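PDB 2OWA: arfgap-like finger domain containing protein from Cryptosporidium parvum Iowa II, which probably activates the GTPase of ADP-ribosylation factors through a zinc-finger ArfGAP domain, the part of the longer protein represented here. Local coordinates for residues A[23-26]-A[27-30]; A[64-67]-A[68-71]; A[106-109]-A[110-114]. All blocks are in the same frame, centred on the assembly; numbering follows the deposited sequence.

Contact 1: residues A[23-26]-A[27-30]; sequences RDNF and FQIV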
loop_
_atom_site.group_PDB
_atom_site.type_symbol
_atom_site.label_atom_id
_atom_site.label_comp_id
_atom_site.label_asym_id
_atom_site.label_seq_id
_atom_site.Cartn_x
_atom_site.Cartn_y
_atom_site.Cartn_z
ATOM N N ARG A 23 0.122 14.260 7.293
ATOM C CA ARG A 23 0.680 13.121 6.580
ATOM C C ARG A 23 1.833 12.469 7.353
ATOM O O ARG A 23 1.861 11.254 7.570
ATOM C CB ARG A 23 1.161 13.605 5.221
ATOM C CG ARG A 23 1.193 12.562 4.170
ATOM C CD ARG A 23 2.576 12.094 3.828
ATOM N NE ARG A 23 3.396 13.121 3.197
ATOM C CZ ARG A 23 4.459 13.662 3.773
ATOM N NH1 ARG A 23 4.794 13.230 4.963
ATOM N NH2 ARG A 23 5.192 14.598 3.165
ATOM N N ASP A 24 2.791 13.295 7.765
ATOM C CA ASP A 24 3.951 12.811 8.512
ATOM C C ASP A 24 3.561 12.096 9.796
ATOM O O ASP A 24 4.034 11.000 10.037
ATOM C CB ASP A 24 4.891 13.966 8.852
ATOM C CG ASP A 24 5.746 14.396 7.687
ATOM O OD1 ASP A 24 5.735 13.720 6.642
ATOM O OD2 ASP A 24 6.475 15.411 7.825
ATOM N N ASN A 25 2.724 12.740 10.613
ATOM C CA ASN A 25 2.241 12.156 11.849
ATOM C C ASN A 25 1.469 10.859 11.612
ATOM O O ASN A 25 1.613 9.889 12.397
ATOM C CB ASN A 25 1.350 13.162 12.597
ATOM C CG ASN A 25 2.145 14.365 13.110
ATOM O OD1 ASN A 25 3.393 14.376 13.034
ATOM N ND2 ASN A 25 1.444 15.367 13.647
ATOM N N PHE A 26 0.653 10.830 10.554
ATOM C CA PHE A 26 -0.090 9.578 10.226
ATOM C C PHE A 26 0.885 8.433 9.841
ATOM O O PHE A 26 0.844 7.353 10.409
ATOM C CB PHE A 26 -1.061 9.815 9.077
ATOM C CG PHE A 26 -1.688 8.560 8.552
ATOM C CD1 PHE A 26 -2.765 7.985 9.211
ATOM C CD2 PHE A 26 -1.146 7.907 7.435
ATOM C CE1 PHE A 26 -3.359 6.794 8.722
ATOM C CE2 PHE A 26 -1.710 6.737 6.953
ATOM C CZ PHE A 26 -2.803 6.167 7.600
ATOM N N PHE A 27 1.721 8.657 8.839
ATOM C CA PHE A 27 2.581 7.572 8.326
ATOM C C PHE A 27 3.685 7.109 9.285
ATOM O O PHE A 27 4.109 5.970 9.252
ATOM C CB PHE A 27 3.163 7.944 6.978
ATOM C CG PHE A 27 2.209 7.728 5.836
ATOM C CD1 PHE A 27 1.683 6.461 5.577
ATOM C CD2 PHE A 27 1.849 8.774 5.012
ATOM C CE1 PHE A 27 0.827 6.265 4.534
ATOM C CE2 PHE A 27 0.985 8.564 3.934
ATOM C CZ PHE A 27 0.461 7.330 3.715
ATOM N N GLN A 28 4.148 7.999 10.145
ATOM C CA GLN A 28 5.150 7.622 11.129
ATOM C C GLN A 28 4.592 6.509 12.025
ATOM O O GLN A 28 5.269 5.518 12.311
ATOM C CB GLN A 28 5.541 8.844 11.940
ATOM C CG GLN A 28 6.589 9.700 11.268
ATOM C CD GLN A 28 6.560 11.158 11.753
ATOM O OE1 GLN A 28 6.103 11.448 12.866
ATOM N NE2 GLN A 28 7.015 12.074 10.896
ATOM N N ILE A 29 3.337 6.649 12.414
ATOM C CA ILE A 29 2.658 5.625 13.183
ATOM C C ILE A 29 2.374 4.388 12.370
ATOM O O ILE A 29 2.727 3.286 12.770
ATOM C CB ILE A 29 1.316 6.130 13.743
ATOM C CG1 ILE A 29 1.535 7.317 14.677
ATOM C CG2 ILE A 29 0.575 4.991 14.433
ATOM C CD1 ILE A 29 2.596 7.080 15.691
ATOM N N VAL A 30 1.733 4.569 11.222
ATOM C CA VAL A 30 1.274 3.410 10.467
ATOM C C VAL A 30 2.478 2.575 9.962
ATOM O O VAL A 30 2.417 1.377 9.952
ATOM C CB VAL A 30 0.259 3.816 9.387
ATOM C CG1 VAL A 30 -0.045 2.654 8.475
ATOM C CG2 VAL A 30 -1.029 4.324 10.074
#

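Contact 2: residues A[64-67]-A[68-71]; sequences SDHR and KMGV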
loop_
_atom_site.group_PDB
_atom_site.type_symbol
_atom_site.label_atom_id
_atom_site.label_comp_id
_atom_site.label_asym_id
_atom_site.label_seq_id
_atom_site.Cartn_x
_atom_site.Cartn_y
_atom_site.Cartn_z
ATOM N N SER A 64 10.089 1.135 -7.821
ATOM C CA SER A 64 10.427 1.311 -9.240
ATOM C C SER A 64 9.753 0.296 -10.100
ATOM O O SER A 64 9.141 0.670 -11.085
ATOM C CB SER A 64 11.944 1.284 -9.513
ATOM O OG SER A 64 12.571 2.388 -8.896
ATOM N N ASP A 65 9.885 -0.985 -9.757
ATOM C CA ASP A 65 9.156 -2.048 -10.479
ATOM C C ASP A 65 7.667 -1.791 -10.582
ATOM O O ASP A 65 7.091 -1.922 -11.665
ATOM C CB ASP A 65 9.409 -3.434 -9.876
ATOM C CG ASP A 65 10.904 -3.817 -9.868
ATOM O OD1 ASP A 65 11.682 -3.342 -10.733
ATOM O OD2 ASP A 65 11.306 -4.556 -8.948
ATOM N N HIS A 66 7.035 -1.454 -9.458
ATOM C CA HIS A 66 5.612 -1.103 -9.450
ATOM C C HIS A 66 5.283 0.094 -10.344
ATOM O O HIS A 66 4.239 0.119 -10.962
ATOM C CB HIS A 66 5.129 -0.793 -8.038
ATOM C CG HIS A 66 4.895 -2.009 -7.206
ATOM N ND1 HIS A 66 3.645 -2.372 -6.761
ATOM C CD2 HIS A 66 5.750 -2.953 -6.747
ATOM C CE1 HIS A 66 3.733 -3.478 -6.047
ATOM N NE2 HIS A 66 5.004 -3.853 -6.031
ATOM N N ARG A 67 6.168 1.082 -10.379
ATOM C CA ARG A 67 5.949 2.295 -11.175
ATOM C C ARG A 67 5.932 2.015 -12.692
ATOM O O ARG A 67 5.335 2.778 -13.459
ATOM C CB ARG A 67 6.985 3.392 -10.815
ATOM C CG ARG A 67 6.705 4.130 -9.483
ATOM C CD ARG A 67 7.624 5.364 -9.253
ATOM N NE ARG A 67 9.047 5.016 -9.134
ATOM C CZ ARG A 67 9.709 4.773 -7.989
ATOM N NH1 ARG A 67 9.104 4.819 -6.811
ATOM N NH2 ARG A 67 11.001 4.466 -8.013
ATOM N N LYS A 68 6.585 0.933 -13.111
ATOM C CA LYS A 68 6.549 0.481 -14.509
ATOM C C LYS A 68 5.287 -0.282 -14.903
ATOM O O LYS A 68 5.094 -0.590 -16.064
ATOM C CB LYS A 68 7.734 -0.427 -14.816
ATOM C CG LYS A 68 9.107 0.141 -14.543
ATOM C CD LYS A 68 10.133 -0.992 -14.757
ATOM C CE LYS A 68 11.404 -0.771 -13.949
ATOM N NZ LYS A 68 11.959 0.596 -14.181
ATOM N N MET A 69 4.442 -0.626 -13.942
ATOM C CA MET A 69 3.273 -1.448 -14.237
ATOM C C MET A 69 2.046 -0.644 -14.668
ATOM O O MET A 69 1.216 -1.148 -15.426
ATOM C CB MET A 69 2.912 -2.292 -13.026
ATOM C CG MET A 69 4.007 -3.257 -12.631
ATOM S SD MET A 69 3.600 -4.279 -11.205
ATOM C CE MET A 69 3.003 -3.138 -10.025
ATOM N N GLY A 70 1.885 0.573 -14.166
ATOM C CA GLY A 70 0.727 1.377 -14.589
ATOM C C GLY A 70 -0.361 1.374 -13.536
ATOM O O GLY A 70 -0.628 0.334 -12.906
ATOM N N VAL A 71 -1.016 2.523 -13.390
ATOM C CA VAL A 71 -1.778 2.834 -12.188
ATOM C C VAL A 71 -2.939 1.908 -11.903
ATOM O O VAL A 71 -3.332 1.763 -10.734
ATOM C CB VAL A 71 -2.283 4.318 -12.132
ATOM C CG1 VAL A 71 -1.165 5.255 -11.740
ATOM C CG2 VAL A 71 -2.916 4.720 -13.425
HETATM O O HOH W 1 2.420 1.775 -11.539
#

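Contact 3: residues A[106-109]-A[110-114]; sequences QVLG and VNFSP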
loop_
_atom_site.group_PDB
_atom_site.type_symbol
_atom_site.label_atom_id
_atom_site.label_comp_id
_atom_site.label_asym_id
_atom_site.label_seq_id
_atom_site.Cartn_x
_atom_site.Cartn_y
_atom_site.Cartn_z
ATOM N N GLN A 106 -3.766 -16.854 1.793
ATOM C CA GLN A 106 -4.973 -17.703 1.662
ATOM C C GLN A 106 -5.388 -17.944 0.209
ATOM O O GLN A 106 -5.638 -19.091 -0.187
ATOM C CB GLN A 106 -6.177 -17.150 2.460
ATOM C CG GLN A 106 -5.868 -16.771 3.917
ATOM C CD GLN A 106 -7.036 -17.016 4.892
ATOM O OE1 GLN A 106 -7.956 -17.814 4.607
ATOM N NE2 GLN A 106 -6.996 -16.334 6.057
ATOM N N VAL A 107 -5.466 -16.877 -0.591
ATOM C CA VAL A 107 -6.012 -16.991 -1.935
ATOM C C VAL A 107 -4.958 -17.398 -2.994
ATOM O O VAL A 107 -5.295 -18.059 -3.993
ATOM C CB VAL A 107 -6.840 -15.749 -2.387
ATOM C CG1 VAL A 107 -7.932 -15.413 -1.358
ATOM C CG2 VAL A 107 -5.971 -14.570 -2.667
ATOM N N LEU A 108 -3.697 -17.023 -2.763
ATOM C CA LEU A 108 -2.594 -17.449 -3.635
ATOM C C LEU A 108 -1.858 -18.687 -3.094
ATOM O O LEU A 108 -1.126 -19.363 -3.838
ATOM C CB LEU A 108 -1.639 -16.276 -3.919
ATOM C CG LEU A 108 -2.210 -15.108 -4.749
ATOM C CD1 LEU A 108 -1.150 -14.046 -4.958
ATOM C CD2 LEU A 108 -2.771 -15.566 -6.092
ATOM N N GLY A 109 -2.066 -18.994 -1.806
ATOM C CA GLY A 109 -1.579 -20.257 -1.203
ATOM C C GLY A 109 -0.163 -20.248 -0.655
ATOM O O GLY A 109 0.468 -19.176 -0.547
ATOM N N VAL A 110 0.354 -21.445 -0.357
ATOM C CA VAL A 110 1.729 -21.638 0.176
ATOM C C VAL A 110 2.897 -21.072 -0.652
ATOM O O VAL A 110 3.936 -20.726 -0.092
ATOM C CB VAL A 110 2.059 -23.126 0.591
ATOM C CG1 VAL A 110 1.208 -23.574 1.761
ATOM C CG2 VAL A 110 1.935 -24.117 -0.567
ATOM N N ASN A 111 2.737 -20.970 -1.972
ATOM C CA ASN A 111 3.815 -20.452 -2.815
ATOM C C ASN A 111 3.623 -19.008 -3.204
ATOM O O ASN A 111 4.221 -18.550 -4.204
ATOM C CB ASN A 111 3.984 -21.287 -4.082
ATOM C CG ASN A 111 4.260 -22.715 -3.785
ATOM O OD1 ASN A 111 5.229 -23.042 -3.090
ATOM N ND2 ASN A 111 3.405 -23.590 -4.290
ATOM N N PHE A 112 2.774 -18.312 -2.433
ATOM C CA PHE A 112 2.617 -16.884 -2.538
ATOM C C PHE A 112 4.011 -16.299 -2.565
ATOM O O PHE A 112 4.806 -16.552 -1.704
ATOM C CB PHE A 112 1.787 -16.302 -1.377
ATOM C CG PHE A 112 1.820 -14.792 -1.293
ATOM C CD1 PHE A 112 1.495 -14.004 -2.397
ATOM C CD2 PHE A 112 2.188 -14.156 -0.118
ATOM C CE1 PHE A 112 1.519 -12.615 -2.304
ATOM C CE2 PHE A 112 2.237 -12.767 -0.018
ATOM C CZ PHE A 112 1.910 -11.999 -1.106
ATOM N N SER A 113 4.289 -15.524 -3.590
ATOM C CA SER A 113 5.635 -15.046 -3.852
ATOM C C SER A 113 5.561 -13.605 -4.357
ATOM O O SER A 113 5.642 -13.360 -5.574
ATOM C CB SER A 113 6.303 -15.970 -4.876
ATOM O OG SER A 113 5.606 -15.910 -6.137
ATOM N N PRO A 114 5.386 -12.643 -3.415
ATOM C CA PRO A 114 5.146 -11.230 -3.717
ATOM C C PRO A 114 6.307 -10.567 -4.453
ATOM O O PRO A 114 6.116 -9.538 -5.063
ATOM C CB PRO A 114 4.928 -10.588 -2.323
ATOM C CG PRO A 114 5.585 -11.545 -1.341
ATOM C CD PRO A 114 5.394 -12.900 -1.955
#

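Contact 1: residues A[23-26]-A[27-30]
F26 turns the edge of its ring onto the face of F27, a T-shaped pair with ring centroids 4.9 Å apart and planes at 76°. On F26 the CD2–CE2 side makes the approach, and CE2 comes to 3.5 Å from CE1 of F27. V30 meets F26 differently: its methyl CG2 lies over a face of that ring, 3.8 Å from the centroid, in a CH-pi contact. This face is within reach because F26 carries CG anti to its own N (chi1 171°), beside the carbonyl carbon. R23 brings CD to the rim of the F27 ring, in its plane, 3.6 Å from CD2. The spacing is that of one amphipathic helix, 20-32, with amides of F27, Q28 and V30 hydrogen-bonded to the carbonyls of R23, D24 and F26. Its packed flank belongs to the ArfGAP domain interior: F27 also meets F84 edge-to-face and rests with V30 on F57, while both phenylalanines touch L89 of helix 86-94. Toward solvent the packing is sparse. Q28 stretches back past D24, NE2 lying 3.5 Å from CB of D24, and the side chains of N25 and Q28 come no closer than 4.0 Å, between OD1 of N25 and OE1 of Q28.

Contact 2: residues A[64-67]-A[68-71]
In the zinc finger of this ArfGAP domain, the C-terminal end of helix 60-67 brings H66 and M69 together one turn apart, their side chains running alongside each other. The methionine chain is extended to SD and then bends (chi3 -49°), which turns the methyl CE back on the histidine: CE is 3.4 Å from ND1 of H66. The sulfur stands farther off, above the imidazole face, with SD 4.9 Å from the ring centroid. Both ring nitrogens of H66 are used beyond this stretch, ND1 by OG of S74 and NE2 by OD2 of D41, so bonds at both ring nitrogens fix its rotation. D41 lies between the zinc ligands C39 and C42, and H66 thus ties the helix end to the metal knuckle. With C59 and C62, these cysteines and R67 follow the CX2CX16CX2CX4R signature of ArfGAP proteins; the R67 side chain makes a cation-pi contact with W49. The bonding changes as the helix ends. N of K68 is shared between O of S64 at 3.3 Å and, weakly, O of D65. N of M69 donates to O of H66, three residues back, at 3.1 Å, from above the carbonyl plane. A water spans the next gap, donating to O of H66 and accepting from N of G70 at 2.9 Å, where positive phi (102°) takes the chain out of the helix. Out toward solvent, K68 trails its aliphatic part past the carbonyl of S64, with CG 3.5 Å from that O, and its NZ remains 5.2 Å from OD1 of D65, too far for an ion pair.

Contact 3: residues A[106-109]-A[110-114]
Past L108 the backbone leaves its helical path at G109, whose phi is positive (87°), and folds at once into a type I beta turn from G109 to F112, with V110 and N111 at the corners. N of F112 closes the turn on O of G109 at 3.1 Å, with an N-H...O angle of 155°; the donor comes from above the carbonyl plane. The positive phi is a backbone angle that suits glycine, and it leads the chain from the helix into the turn. The reversal brings two side chains four positions apart into contact. L108 reaches across with one methyl branch, CD1 standing 3.7 Å from CD1 of F112 and 4.0 Å from CE1 of the same ring. F112 swings its ring to this side with CG anti to its N (chi1 169°), and its CB lies 3.3 Å from O of G109, next to the bond that closes the turn. A face of the phenylalanine ring is occupied by P114, whose CD sits over the centre, 3.6 Å above the plane. The leucine meets the same ring from elsewhere, at its CD1 and CE1 atoms. V110 and N111, at the exposed tip, add little: the nearest approach of the V110 side chain to 106-109 is CB to C of G109 at 3.8 Å. Beyond the turn, O of S113 accepts a bond from OG1 of T116, leading the chain on toward the next helix. The loop joins helix 97-107 to helix 118-121, where Y119 touches L108, F112 and P114, while L108 and V107 also rest on C124 of helix 123-135.

From the N terminus the three contacts follow in series, each within one unbroken run of chain; none encloses a long loop, and none nests in or crosses another. Contact 1 falls inside helix 20-32 and packs that helix against strand 56-58 and helix 86-94. The chain then passes the four zinc cysteines before contact 2 ends helix 60-67 on the way to strand 76-78. Contact 3 comes after helix 97-107 and turns the chain toward helix 118-121. Contact 1 lies across the chain's centre from the other two. Contacts 2 and 3 approach to about 6 Å between nearest atoms, and K117, shortly after 110-114, touches D65 and H66.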